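Local coordinates for malonyl CoA:acyl carrier protein malonyltransferase (Streptomyces coelicolor, PDB 1NM2), which probably transfers the malonyl group of malonyl-CoA to holo-acyl carrier protein, releasing free CoA, for fatty acid biosynthesis, at residues A73-T77 with L304-R308; T90-G96 with V227-N232; H152-L158 with A180-P186; F201-A207 with Q251-V256; M262-K266 with R288-G292. One frame throughout, in Å; residues are numbered along the deposited sequence.

Overall arrangement
Contacts 1, 2 and 5 belong to the larger alpha/beta hydrolase-like part of the chain, contact 3 to the smaller part with the mixed sheet, and contact 4 lies where the two meet, around His202 and a bound acetate. Contact 2 is the hub: Asn232 touches contact 4 (Asn232 OD1 to Val256 CG1, 3.6 Å), and its Ala95 packs on contact 5 (Ala95 CB to Phe265 CZ, 3.6 Å). The strand of contact 2 runs on into Ser98, which hydrogen-bonds His202 of contact 4. Contact 3 does not touch contact 4, their nearest atoms being about 5 Å apart. Contacts 1 and 3 are the most distant, about 44 Å between centres.

Contact 1 of 5, residues A73-T77 with L304-R308; sequences AALGT and LDAAR
The last turn of helix 57-75 meets the first turn of helix 304-314, with Leu75 and Leu304 nearest at 6.0 Å between CA atoms. Gly76 leaves helical geometry (phi/psi -99/39°) and turns the chain into Thr77, whose OG1 bonds to Ala73 O at 3.2 Å. Leu75 is the main bump. In its t,p rotamer it lies over the 304-308 turn, CD1 reaching Ala307 CB at 3.4 Å while its CB rests 4.0 Å from Leu304 CD2. Leu304, m,t, fills in beside it: CD2 lies 3.8 Å from Leu75 CA, and CD1 meets Ala74 CB at 3.9 Å, so its forked end fits the opposing helix. The methyls of Ala74 and Ala307 are the shallow places against which the two leucines fit. Arg308 reaches across the C-terminal end of helix 57-75, putting NH1 2.6 Å from Thr77 O and 3.4 Å from Leu75 O, at angles too poor for hydrogen bonds; its NE makes a long salt bridge to Asp305 OD1 (3.8 Å). This is helix-end packing at the edge of the fold: Trp21 of helix 19-22 touches Ala74 and Leu304, Phe89 touches Leu75, and Leu298, just past strand 294-297, lies against Leu304 and Ala307.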
# COMPACT_ATOMS: atom_id res chain seq x y z
N ALA A 73 -6.98 2.20 14.80
CA ALA A 73 -7.11 2.13 16.25
C ALA A 73 -8.18 3.13 16.72
O ALA A 73 -9.01 2.80 17.56
CB ALA A 73 -5.77 2.43 16.91
N ALA A 74 -8.15 4.34 16.17
CA ALA A 74 -9.12 5.36 16.53
C ALA A 74 -10.54 4.94 16.13
O ALA A 74 -11.50 5.21 16.86
CB ALA A 74 -8.77 6.68 15.85
N LEU A 75 -10.67 4.30 14.98
CA LEU A 75 -11.96 3.85 14.49
C LEU A 75 -12.54 2.75 15.38
O LEU A 75 -13.76 2.56 15.43
CB LEU A 75 -11.84 3.32 13.06
CG LEU A 75 -13.11 2.69 12.48
CD1 LEU A 75 -14.20 3.74 12.41
CD2 LEU A 75 -12.83 2.11 11.11
N GLY A 76 -11.66 2.04 16.08
CA GLY A 76 -12.11 0.97 16.95
C GLY A 76 -12.20 1.38 18.41
O GLY A 76 -11.85 0.60 19.30
N THR A 77 -12.65 2.60 18.66
CA THR A 77 -12.79 3.11 20.03
C THR A 77 -14.15 3.76 20.24
O THR A 77 -14.77 4.25 19.29
CB THR A 77 -11.69 4.15 20.35
OG1 THR A 77 -10.40 3.51 20.30
CG2 THR A 77 -11.90 4.75 21.73
N LEU A 304 -14.44 9.81 11.35
CA LEU A 304 -14.71 8.66 12.22
C LEU A 304 -16.17 8.31 12.51
O LEU A 304 -16.54 7.14 12.46
CB LEU A 304 -13.93 8.82 13.53
CG LEU A 304 -12.42 8.70 13.33
CD1 LEU A 304 -11.68 9.03 14.62
CD2 LEU A 304 -12.08 7.29 12.86
N ASP A 305 -16.99 9.31 12.84
CA ASP A 305 -18.40 9.04 13.12
C ASP A 305 -19.09 8.33 11.96
O ASP A 305 -19.78 7.33 12.16
CB ASP A 305 -19.13 10.35 13.45
CG ASP A 305 -19.09 10.68 14.93
OD1 ASP A 305 -18.06 10.40 15.57
OD2 ASP A 305 -20.09 11.23 15.45
N ALA A 306 -18.90 8.84 10.75
CA ALA A 306 -19.49 8.22 9.57
C ALA A 306 -18.94 6.81 9.39
O ALA A 306 -19.65 5.90 8.97
CB ALA A 306 -19.20 9.06 8.33
N ALA A 307 -17.66 6.63 9.71
CA ALA A 307 -17.03 5.32 9.58
C ALA A 307 -17.65 4.34 10.57
O ALA A 307 -17.94 3.19 10.22
CB ALA A 307 -15.53 5.43 9.82
N ARG A 308 -17.85 4.78 11.81
CA ARG A 308 -18.43 3.93 12.84
C ARG A 308 -19.82 3.44 12.42
O ARG A 308 -20.18 2.29 12.65
CB ARG A 308 -18.56 4.69 14.16
CG ARG A 308 -17.27 5.28 14.69
CD ARG A 308 -17.56 6.15 15.92
NE ARG A 308 -16.45 7.04 16.26
CZ ARG A 308 -15.27 6.63 16.73
NH1 ARG A 308 -15.05 5.33 16.93
NH2 ARG A 308 -14.32 7.51 17.00

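Contact 2 of 5, residues T90-G96 with V227-N232; sequences TPGAVAG and VTYVSN
Two extended segments run parallel, their end-to-end directions 9° apart, at the edge of the parallel sheet. Thr90 opens with CG2 against Val227 CG2 at 3.8 Å. Pro91 O approaches Val227 CG1 to 3.1 Å, the t rotamer of Val227 setting CG1 against the loop that leads into strand 93-96. Gly92 O accepts from a water 2.8 Å away, which in turn accepts from Thr228 N (3.3 Å). Ala93 lies beside Thr228, 4.5 Å between CA atoms, with Ala93 CA in a CA-H...O contact to Thr228 O at 3.3 Å. Val94, paired with Tyr229 (CA-CA 5.2 Å), makes the regular parallel bridge: Val94 N donates to Thr228 O at 2.9 Å and Val94 O accepts from Val230 N at 3.0 Å. Val94 CG2 also meets Tyr229 CD1 at 3.9 Å. Ala95 CB touches Val230 CB at 3.9 Å. At Gly96 the chains part; a second water bridges Gly96 N (2.9 Å) and Val230 O (2.7 Å), and Asn232 ND2 donates to Gly96 O at 2.9 Å. As bonding passes from backbone to side chain, Asn232, whose OD1 accepts from Ser98 N, ties the edge strand to the probable nucleophile elbow that starts at Gly96.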
# COMPACT_ATOMS: atom_id res chain seq x y z
N THR A 90 -14.48 -6.11 14.15
CA THR A 90 -13.65 -7.01 13.37
C THR A 90 -14.17 -7.03 11.94
O THR A 90 -15.31 -7.42 11.70
CB THR A 90 -13.69 -8.44 13.96
OG1 THR A 90 -13.18 -8.42 15.30
CG2 THR A 90 -12.85 -9.39 13.12
N PRO A 91 -13.34 -6.61 10.97
CA PRO A 91 -13.77 -6.61 9.57
C PRO A 91 -13.86 -8.02 8.98
O PRO A 91 -13.31 -8.97 9.55
CB PRO A 91 -12.69 -5.78 8.89
CG PRO A 91 -11.47 -6.12 9.67
CD PRO A 91 -11.97 -6.08 11.10
N GLY A 92 -14.56 -8.15 7.86
CA GLY A 92 -14.70 -9.44 7.21
C GLY A 92 -13.40 -9.86 6.54
O GLY A 92 -13.09 -11.05 6.44
N ALA A 93 -12.63 -8.88 6.08
CA ALA A 93 -11.35 -9.15 5.43
C ALA A 93 -10.50 -7.89 5.38
O ALA A 93 -11.03 -6.78 5.51
CB ALA A 93 -11.58 -9.68 4.03
N VAL A 94 -9.20 -8.06 5.18
CA VAL A 94 -8.28 -6.92 5.10
C VAL A 94 -7.32 -7.06 3.94
O VAL A 94 -7.04 -8.17 3.47
CB VAL A 94 -7.45 -6.76 6.39
CG1 VAL A 94 -8.38 -6.51 7.57
CG2 VAL A 94 -6.58 -8.00 6.62
N ALA A 95 -6.80 -5.94 3.46
CA ALA A 95 -5.84 -5.94 2.37
C ALA A 95 -5.25 -4.54 2.24
O ALA A 95 -5.74 -3.59 2.86
CB ALA A 95 -6.52 -6.36 1.06
N GLY A 96 -4.19 -4.41 1.45
CA GLY A 96 -3.57 -3.11 1.28
C GLY A 96 -2.75 -3.05 0.01
O GLY A 96 -2.41 -4.09 -0.55
N VAL A 227 -8.22 -12.67 10.70
CA VAL A 227 -9.21 -12.15 9.78
C VAL A 227 -8.70 -12.49 8.38
O VAL A 227 -7.49 -12.55 8.16
CB VAL A 227 -9.34 -10.61 9.90
CG1 VAL A 227 -10.48 -10.11 9.04
CG2 VAL A 227 -9.55 -10.22 11.36
N THR A 228 -9.62 -12.72 7.44
CA THR A 228 -9.23 -13.05 6.08
C THR A 228 -8.25 -12.02 5.53
O THR A 228 -8.54 -10.82 5.51
CB THR A 228 -10.47 -13.12 5.16
OG1 THR A 228 -11.40 -14.07 5.68
CG2 THR A 228 -10.06 -13.53 3.75
N TYR A 229 -7.09 -12.49 5.09
CA TYR A 229 -6.04 -11.61 4.56
C TYR A 229 -5.87 -11.84 3.05
O TYR A 229 -5.47 -12.93 2.63
CB TYR A 229 -4.72 -11.90 5.29
CG TYR A 229 -3.57 -11.02 4.86
CD1 TYR A 229 -3.29 -9.83 5.53
CD2 TYR A 229 -2.78 -11.36 3.76
CE1 TYR A 229 -2.25 -9.00 5.12
CE2 TYR A 229 -1.75 -10.54 3.33
CZ TYR A 229 -1.49 -9.36 4.02
OH TYR A 229 -0.48 -8.54 3.58
N VAL A 230 -6.16 -10.82 2.26
CA VAL A 230 -6.05 -10.91 0.80
C VAL A 230 -4.70 -10.35 0.34
O VAL A 230 -4.37 -9.20 0.64
CB VAL A 230 -7.19 -10.12 0.12
CG1 VAL A 230 -7.09 -10.25 -1.40
CG2 VAL A 230 -8.54 -10.65 0.60
N SER A 231 -3.96 -11.15 -0.42
CA SER A 231 -2.62 -10.79 -0.89
C SER A 231 -2.46 -10.19 -2.29
O SER A 231 -3.10 -10.63 -3.26
CB SER A 231 -1.70 -12.01 -0.76
OG SER A 231 -0.47 -11.84 -1.43
N ASN A 232 -1.57 -9.20 -2.39
CA ASN A 232 -1.25 -8.49 -3.64
C ASN A 232 -0.68 -9.37 -4.74
O ASN A 232 -0.82 -9.07 -5.92
CB ASN A 232 -0.22 -7.39 -3.38
CG ASN A 232 -0.82 -6.15 -2.77
OD1 ASN A 232 -0.11 -5.17 -2.55
ND2 ASN A 232 -2.12 -6.17 -2.50
O HOH W 1 -12.76 -13.14 8.30
O HOH W 2 -3.26 -6.82 0.18

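Contact 3 of 5, residues H152-L158 with A180-P186; sequences HLERLGL and ALNEDKP
His152, on the last turns of helix 146-155, has the most surface covered here and reaches straight across to the end of helix 175-183. With chi1 at t, its imidazole lies beside the residues that leave the second helix. NE2 donates to Asp184 O at 2.7 Å, in the ring plane, while Pro186 CA sits over one face, 3.9 Å from the ring centroid and 18° off its normal, a CH-pi contact. The CA atoms of His152 and Pro186 are 5.7 Å apart. Leu181 is the apolar counterpart: its CD2 meets the ring edge at His152 CD2 (4.0 Å), and its CD1 lies 4.4 Å from Leu153 CB. Leu156 reaches over the second helix, CD2 lying 3.8 Å from Leu181 CA and 4.3 Å from Leu181 CG. Leu158 CD2 closes the row at 4.4 Å from Leu181 CG. Between those leucines Gly157, at phi 101°, ends the first helix in a Schellman motif, with Leu158 N bonded to Leu153 O at 2.9 Å. Leu153 and Leu181 both also rest on Leu141 and Ala171 of the mixed sheet, so the C-terminal ends of the two helices lie side by side on its four antiparallel strands, as in the ferredoxin-like fold.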
# COMPACT_ATOMS: atom_id res chain seq x y z
N HIS A 152 2.65 -4.69 -24.98
CA HIS A 152 3.56 -3.70 -25.54
C HIS A 152 4.70 -3.33 -24.59
O HIS A 152 5.88 -3.43 -24.97
CB HIS A 152 2.79 -2.43 -25.92
CG HIS A 152 3.63 -1.40 -26.62
ND1 HIS A 152 3.87 -1.43 -27.97
CD2 HIS A 152 4.30 -0.33 -26.14
CE1 HIS A 152 4.65 -0.42 -28.30
NE2 HIS A 152 4.92 0.27 -27.21
N LEU A 153 4.38 -2.90 -23.38
CA LEU A 153 5.42 -2.51 -22.43
C LEU A 153 6.38 -3.67 -22.14
O LEU A 153 7.58 -3.46 -22.05
CB LEU A 153 4.80 -1.99 -21.13
CG LEU A 153 4.03 -2.96 -20.23
CD1 LEU A 153 4.99 -3.64 -19.27
CD2 LEU A 153 2.96 -2.19 -19.46
N GLU A 154 5.84 -4.89 -22.02
CA GLU A 154 6.69 -6.05 -21.76
C GLU A 154 7.60 -6.32 -22.95
O GLU A 154 8.76 -6.73 -22.77
CB GLU A 154 5.84 -7.28 -21.46
CG GLU A 154 5.05 -7.17 -20.17
CD GLU A 154 4.35 -8.47 -19.78
OE1 GLU A 154 3.74 -9.11 -20.66
OE2 GLU A 154 4.42 -8.84 -18.60
N ARG A 155 7.09 -6.11 -24.15
CA ARG A 155 7.89 -6.33 -25.35
C ARG A 155 9.06 -5.35 -25.37
O ARG A 155 10.11 -5.64 -25.94
CB ARG A 155 7.05 -6.11 -26.61
CG ARG A 155 6.56 -7.39 -27.27
CD ARG A 155 5.97 -7.05 -28.63
NE ARG A 155 6.95 -6.33 -29.44
CZ ARG A 155 6.70 -5.20 -30.09
NH1 ARG A 155 5.49 -4.65 -30.03
NH2 ARG A 155 7.65 -4.61 -30.81
N LEU A 156 8.86 -4.19 -24.76
CA LEU A 156 9.90 -3.18 -24.70
C LEU A 156 10.84 -3.44 -23.53
O LEU A 156 11.81 -2.71 -23.34
CB LEU A 156 9.30 -1.78 -24.59
CG LEU A 156 9.00 -1.06 -25.90
CD1 LEU A 156 8.17 -1.95 -26.82
CD2 LEU A 156 8.26 0.24 -25.60
N GLY A 157 10.55 -4.47 -22.75
CA GLY A 157 11.42 -4.82 -21.64
C GLY A 157 10.96 -4.37 -20.27
O GLY A 157 11.65 -4.61 -19.28
N LEU A 158 9.79 -3.73 -20.20
CA LEU A 158 9.26 -3.26 -18.93
C LEU A 158 8.40 -4.35 -18.29
O LEU A 158 8.07 -5.35 -18.93
CB LEU A 158 8.38 -2.02 -19.14
CG LEU A 158 8.94 -0.72 -19.73
CD1 LEU A 158 10.12 -0.26 -18.91
CD2 LEU A 158 9.33 -0.93 -21.19
N ALA A 180 11.64 4.92 -23.88
CA ALA A 180 11.27 4.27 -25.13
C ALA A 180 9.76 4.03 -25.15
O ALA A 180 9.13 4.06 -26.21
CB ALA A 180 12.01 2.94 -25.29
N LEU A 181 9.19 3.82 -23.97
CA LEU A 181 7.76 3.56 -23.83
C LEU A 181 6.97 4.83 -24.14
O LEU A 181 5.89 4.78 -24.72
CB LEU A 181 7.44 3.10 -22.41
CG LEU A 181 6.31 2.09 -22.18
CD1 LEU A 181 5.79 2.27 -20.76
CD2 LEU A 181 5.19 2.27 -23.18
N ASN A 182 7.52 5.97 -23.74
CA ASN A 182 6.85 7.25 -23.97
C ASN A 182 6.93 7.66 -25.43
O ASN A 182 6.02 8.29 -25.96
CB ASN A 182 7.47 8.34 -23.09
CG ASN A 182 6.74 9.66 -23.22
OD1 ASN A 182 5.52 9.71 -23.16
ND2 ASN A 182 7.50 10.74 -23.40
N GLU A 183 8.04 7.31 -26.08
CA GLU A 183 8.24 7.64 -27.48
C GLU A 183 7.44 6.70 -28.37
O GLU A 183 6.94 7.09 -29.42
CB GLU A 183 9.74 7.58 -27.81
CG GLU A 183 10.53 8.76 -27.22
CD GLU A 183 12.03 8.54 -27.22
OE1 GLU A 183 12.61 8.24 -28.28
OE2 GLU A 183 12.64 8.68 -26.13
N ASP A 184 7.33 5.45 -27.93
CA ASP A 184 6.57 4.45 -28.66
C ASP A 184 5.53 3.88 -27.70
O ASP A 184 5.73 2.83 -27.09
CB ASP A 184 7.50 3.35 -29.18
CG ASP A 184 6.74 2.19 -29.81
OD1 ASP A 184 5.59 2.39 -30.26
OD2 ASP A 184 7.30 1.08 -29.86
N LYS A 185 4.43 4.61 -27.57
CA LYS A 185 3.35 4.23 -26.66
C LYS A 185 2.48 3.09 -27.17
O LYS A 185 2.40 2.85 -28.38
CB LYS A 185 2.45 5.43 -26.38
CG LYS A 185 3.14 6.64 -25.77
CD LYS A 185 2.11 7.72 -25.43
CE LYS A 185 2.75 8.98 -24.88
NZ LYS A 185 3.70 9.58 -25.85
N PRO A 186 1.83 2.36 -26.25
CA PRO A 186 0.96 1.26 -26.67
C PRO A 186 -0.24 1.91 -27.35
O PRO A 186 -0.59 3.06 -27.03
CB PRO A 186 0.58 0.59 -25.35
CG PRO A 186 1.75 0.90 -24.45
CD PRO A 186 2.03 2.35 -24.79

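Contact 4 of 5, residues F201-A207 with Q251-V256; sequences FHTRHMA and QVANPV. With ACY (acetic acid), chain D.
A histidine with a left-handed backbone (phi/psi 63/37°) holds this contact together: His202 gives both its backbone and its ring to the type I turn Gln251-Asn254. The closest CA pair is His202 to Ala253, 4.0 Å. His202 N donates to Val252 O at 2.9 Å. With chi1 at m, ring atom ND1 points at two carbonyls, bonding Asn254 O at 2.9 Å and, weakly, Gln251 O at 2.7 Å. Val256 CG2 lies over one ring face as a CH-pi contact, 3.4 Å from the centroid and 10° off the normal. With ND1 held by these carbonyls, NE2 is hydrogen-bonded to Ser98 OG and weakly to acetate OXT (3.2 Å); Ser98 and Arg123 also bind this acetate, which mimics a malonyl group. The pairing is consistent with a Ser-His catalytic dyad whose histidine is oriented by backbone carbonyls. Thr203 OG1 accepts from His205 N at 3.1 Å in an ST turn and is itself hydrogen-bonded to Ala200 O, Ala253 CA makes a CA-H...O contact to Thr203 O (3.3 Å), and Met206 CB packs on Ala253 CB (4.0 Å). Val252 leans on helix 207-217, Met206 and His202 on helix 113-132, while Val256 pairs its backbone with strand 159-165.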
# COMPACT_ATOMS: atom_id res chain seq x y z
N PHE A 201 10.14 -0.19 -8.46
CA PHE A 201 9.63 -1.03 -7.39
C PHE A 201 8.78 -2.11 -8.04
O PHE A 201 8.28 -1.92 -9.14
CB PHE A 201 8.77 -0.21 -6.43
CG PHE A 201 9.50 0.93 -5.77
CD1 PHE A 201 8.80 2.06 -5.36
CD2 PHE A 201 10.87 0.86 -5.54
CE1 PHE A 201 9.47 3.12 -4.73
CE2 PHE A 201 11.54 1.91 -4.92
CZ PHE A 201 10.84 3.04 -4.51
N HIS A 202 8.65 -3.24 -7.36
CA HIS A 202 7.86 -4.37 -7.84
C HIS A 202 8.35 -4.99 -9.14
O HIS A 202 7.56 -5.43 -9.97
CB HIS A 202 6.40 -3.95 -7.94
CG HIS A 202 5.83 -3.54 -6.62
ND1 HIS A 202 5.62 -4.43 -5.59
CD2 HIS A 202 5.54 -2.31 -6.11
CE1 HIS A 202 5.23 -3.78 -4.51
NE2 HIS A 202 5.18 -2.49 -4.80
N THR A 203 9.68 -5.05 -9.28
CA THR A 203 10.34 -5.66 -10.44
C THR A 203 11.61 -6.32 -9.90
O THR A 203 11.98 -6.13 -8.74
CB THR A 203 10.77 -4.62 -11.50
OG1 THR A 203 11.90 -3.88 -11.01
CG2 THR A 203 9.63 -3.67 -11.82
N ARG A 204 12.27 -7.09 -10.76
CA ARG A 204 13.50 -7.78 -10.38
C ARG A 204 14.58 -6.80 -9.94
O ARG A 204 15.57 -7.19 -9.31
CB ARG A 204 14.03 -8.60 -11.56
CG ARG A 204 14.55 -7.74 -12.71
CD ARG A 204 15.33 -8.58 -13.72
NE ARG A 204 15.98 -7.75 -14.73
CZ ARG A 204 15.33 -6.99 -15.60
NH1 ARG A 204 14.00 -6.96 -15.60
NH2 ARG A 204 16.00 -6.25 -16.48
N HIS A 205 14.40 -5.53 -10.28
CA HIS A 205 15.38 -4.54 -9.87
C HIS A 205 15.41 -4.39 -8.35
O HIS A 205 16.33 -3.79 -7.80
CB HIS A 205 15.10 -3.19 -10.54
CG HIS A 205 15.53 -3.13 -11.97
ND1 HIS A 205 14.64 -3.14 -13.02
CD2 HIS A 205 16.76 -3.10 -12.53
CE1 HIS A 205 15.30 -3.12 -14.16
NE2 HIS A 205 16.60 -3.10 -13.89
N MET A 206 14.41 -4.95 -7.68
CA MET A 206 14.33 -4.90 -6.21
C MET A 206 14.86 -6.18 -5.57
O MET A 206 14.73 -6.38 -4.36
CB MET A 206 12.87 -4.70 -5.76
CG MET A 206 12.31 -3.31 -6.03
SD MET A 206 13.23 -2.00 -5.19
CE MET A 206 14.13 -1.31 -6.57
N ALA A 207 15.46 -7.05 -6.38
CA ALA A 207 16.01 -8.31 -5.89
C ALA A 207 16.88 -8.13 -4.65
O ALA A 207 16.76 -8.88 -3.69
CB ALA A 207 16.81 -9.03 -7.00
N GLN A 251 7.05 -9.54 -2.31
CA GLN A 251 6.29 -8.53 -3.04
C GLN A 251 7.05 -7.28 -3.46
O GLN A 251 6.63 -6.59 -4.39
CB GLN A 251 5.04 -8.10 -2.26
CG GLN A 251 3.78 -8.93 -2.54
CD GLN A 251 3.47 -9.04 -4.02
OE1 GLN A 251 3.13 -8.05 -4.69
NE2 GLN A 251 3.59 -10.25 -4.55
N VAL A 252 8.15 -6.96 -2.78
CA VAL A 252 8.89 -5.76 -3.16
C VAL A 252 9.42 -5.91 -4.59
O VAL A 252 9.73 -4.92 -5.26
CB VAL A 252 10.08 -5.47 -2.21
CG1 VAL A 252 9.58 -5.34 -0.77
CG2 VAL A 252 11.14 -6.55 -2.33
N ALA A 253 9.52 -7.16 -5.05
CA ALA A 253 10.02 -7.43 -6.40
C ALA A 253 9.01 -8.09 -7.34
O ALA A 253 9.36 -8.51 -8.45
CB ALA A 253 11.29 -8.28 -6.32
N ASN A 254 7.76 -8.19 -6.89
CA ASN A 254 6.71 -8.80 -7.69
C ASN A 254 5.60 -7.78 -7.98
O ASN A 254 5.35 -6.89 -7.16
CB ASN A 254 6.08 -9.99 -6.94
CG ASN A 254 6.88 -11.28 -7.08
OD1 ASN A 254 6.69 -12.22 -6.31
ND2 ASN A 254 7.76 -11.34 -8.08
N PRO A 255 4.93 -7.89 -9.13
CA PRO A 255 3.85 -6.97 -9.50
C PRO A 255 2.73 -6.92 -8.45
O PRO A 255 2.46 -7.92 -7.78
CB PRO A 255 3.35 -7.54 -10.82
CG PRO A 255 4.59 -8.16 -11.42
CD PRO A 255 5.20 -8.85 -10.22
N VAL A 256 2.09 -5.76 -8.32
CA VAL A 256 0.98 -5.60 -7.39
C VAL A 256 -0.32 -5.87 -8.15
O VAL A 256 -0.73 -5.07 -8.98
CB VAL A 256 0.92 -4.16 -6.81
CG1 VAL A 256 -0.35 -3.98 -5.99
CG2 VAL A 256 2.15 -3.88 -5.93
C ACY D . 6.00 0.59 -3.02
O ACY D . 6.41 1.73 -2.55
OXT ACY D . 6.19 -0.56 -2.50
CH3 ACY D . 5.23 0.70 -4.32

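Contact 5 of 5, residues M262-K266 with R288-G292; sequences METFK and RALPG
Apolar contacts dominate where helix 258-267 meets the end of helix 281-289, the nearest CA atoms being those of Met262 and Leu290, 7.5 Å apart. Met262, m,t,m, stretches its thioether out so that CE rests on Ala289 CB at 3.6 Å, and its CG lies 4.2 Å from Leu290 CD1. Leu290 is the first residue to leave the helix (phi/psi -123/67°); its m,t side chain reaches back to the opposing helix, placing CD1 4.3 Å from Phe265 CD1, near the plane of that ring and at its edge, and CD2 3.8 Å from Met262 O. No hydrogen bond crosses between the segments. The polar element runs along one helix instead: Lys266, extended with chi2 to chi4 all t, bridges to Glu263 OE2 through NZ at 2.8 Å. Lys266 CE also packs across, 3.4 Å from Leu290 CD2 and 3.6 Å from Ala289 O. Phe265 and Leu290 both touch Ile273 of strand 272-275, so helix 258-267 and the loop after helix 281-289 meet over Ile273. With no hydrogen bond across it, the contact rests on van der Waals packing of apolar groups, with the Lys266-Glu263 salt bridge at its exposed edge.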
# COMPACT_ATOMS: atom_id res chain seq x y z
N MET A 262 -9.41 -6.97 -5.68
CA MET A 262 -10.79 -6.49 -5.76
C MET A 262 -11.72 -7.59 -6.27
O MET A 262 -12.88 -7.66 -5.85
CB MET A 262 -10.90 -5.24 -6.64
CG MET A 262 -10.29 -3.97 -6.00
SD MET A 262 -10.72 -2.40 -6.80
CE MET A 262 -9.76 -2.52 -8.31
N GLU A 263 -11.22 -8.44 -7.17
CA GLU A 263 -12.01 -9.55 -7.69
C GLU A 263 -12.35 -10.48 -6.52
O GLU A 263 -13.46 -11.01 -6.43
CB GLU A 263 -11.23 -10.33 -8.75
CG GLU A 263 -11.06 -9.62 -10.08
CD GLU A 263 -12.39 -9.33 -10.75
OE1 GLU A 263 -13.23 -10.25 -10.82
OE2 GLU A 263 -12.58 -8.18 -11.22
N THR A 264 -11.39 -10.67 -5.64
CA THR A 264 -11.58 -11.52 -4.47
C THR A 264 -12.59 -10.90 -3.51
O THR A 264 -13.41 -11.60 -2.90
CB THR A 264 -10.23 -11.78 -3.77
OG1 THR A 264 -9.46 -12.68 -4.57
CG2 THR A 264 -10.43 -12.39 -2.39
N PHE A 265 -12.55 -9.57 -3.36
CA PHE A 265 -13.51 -8.90 -2.48
C PHE A 265 -14.92 -9.22 -3.00
O PHE A 265 -15.85 -9.45 -2.23
CB PHE A 265 -13.30 -7.37 -2.49
CG PHE A 265 -11.95 -6.91 -1.97
CD1 PHE A 265 -11.49 -5.63 -2.26
CD2 PHE A 265 -11.14 -7.76 -1.21
CE1 PHE A 265 -10.24 -5.19 -1.80
CE2 PHE A 265 -9.89 -7.33 -0.75
CZ PHE A 265 -9.44 -6.04 -1.05
N LYS A 266 -15.06 -9.24 -4.33
CA LYS A 266 -16.34 -9.55 -4.96
C LYS A 266 -16.74 -10.98 -4.61
O LYS A 266 -17.87 -11.23 -4.19
CB LYS A 266 -16.24 -9.44 -6.48
CG LYS A 266 -15.85 -8.08 -7.02
CD LYS A 266 -15.89 -8.11 -8.55
CE LYS A 266 -15.24 -6.89 -9.17
NZ LYS A 266 -15.11 -7.05 -10.65
N ARG A 288 -14.92 2.65 -8.98
CA ARG A 288 -14.91 2.31 -10.39
C ARG A 288 -15.07 0.82 -10.64
O ARG A 288 -15.92 0.41 -11.43
CB ARG A 288 -13.61 2.79 -11.04
CG ARG A 288 -13.50 4.30 -11.16
CD ARG A 288 -12.29 4.70 -11.97
NE ARG A 288 -12.39 6.09 -12.42
CZ ARG A 288 -13.37 6.56 -13.19
NH1 ARG A 288 -14.34 5.74 -13.60
NH2 ARG A 288 -13.39 7.84 -13.54
N ALA A 289 -14.27 0.01 -9.96
CA ALA A 289 -14.30 -1.44 -10.14
C ALA A 289 -15.33 -2.20 -9.30
O ALA A 289 -15.67 -3.33 -9.62
CB ALA A 289 -12.91 -2.01 -9.90
N LEU A 290 -15.82 -1.58 -8.23
CA LEU A 290 -16.78 -2.27 -7.37
C LEU A 290 -18.10 -1.51 -7.22
O LEU A 290 -18.44 -1.04 -6.14
CB LEU A 290 -16.16 -2.51 -5.99
CG LEU A 290 -14.85 -3.30 -6.04
CD1 LEU A 290 -14.19 -3.32 -4.68
CD2 LEU A 290 -15.13 -4.71 -6.53
N PRO A 291 -18.87 -1.41 -8.32
CA PRO A 291 -20.16 -0.70 -8.27
C PRO A 291 -21.13 -1.37 -7.31
O PRO A 291 -21.20 -2.60 -7.23
CB PRO A 291 -20.63 -0.76 -9.72
CG PRO A 291 -20.05 -2.06 -10.21
CD PRO A 291 -18.65 -2.02 -9.64
N GLY A 292 -21.88 -0.56 -6.56
CA GLY A 292 -22.83 -1.10 -5.61
C GLY A 292 -22.25 -1.31 -4.23
O GLY A 292 -22.97 -1.67 -3.29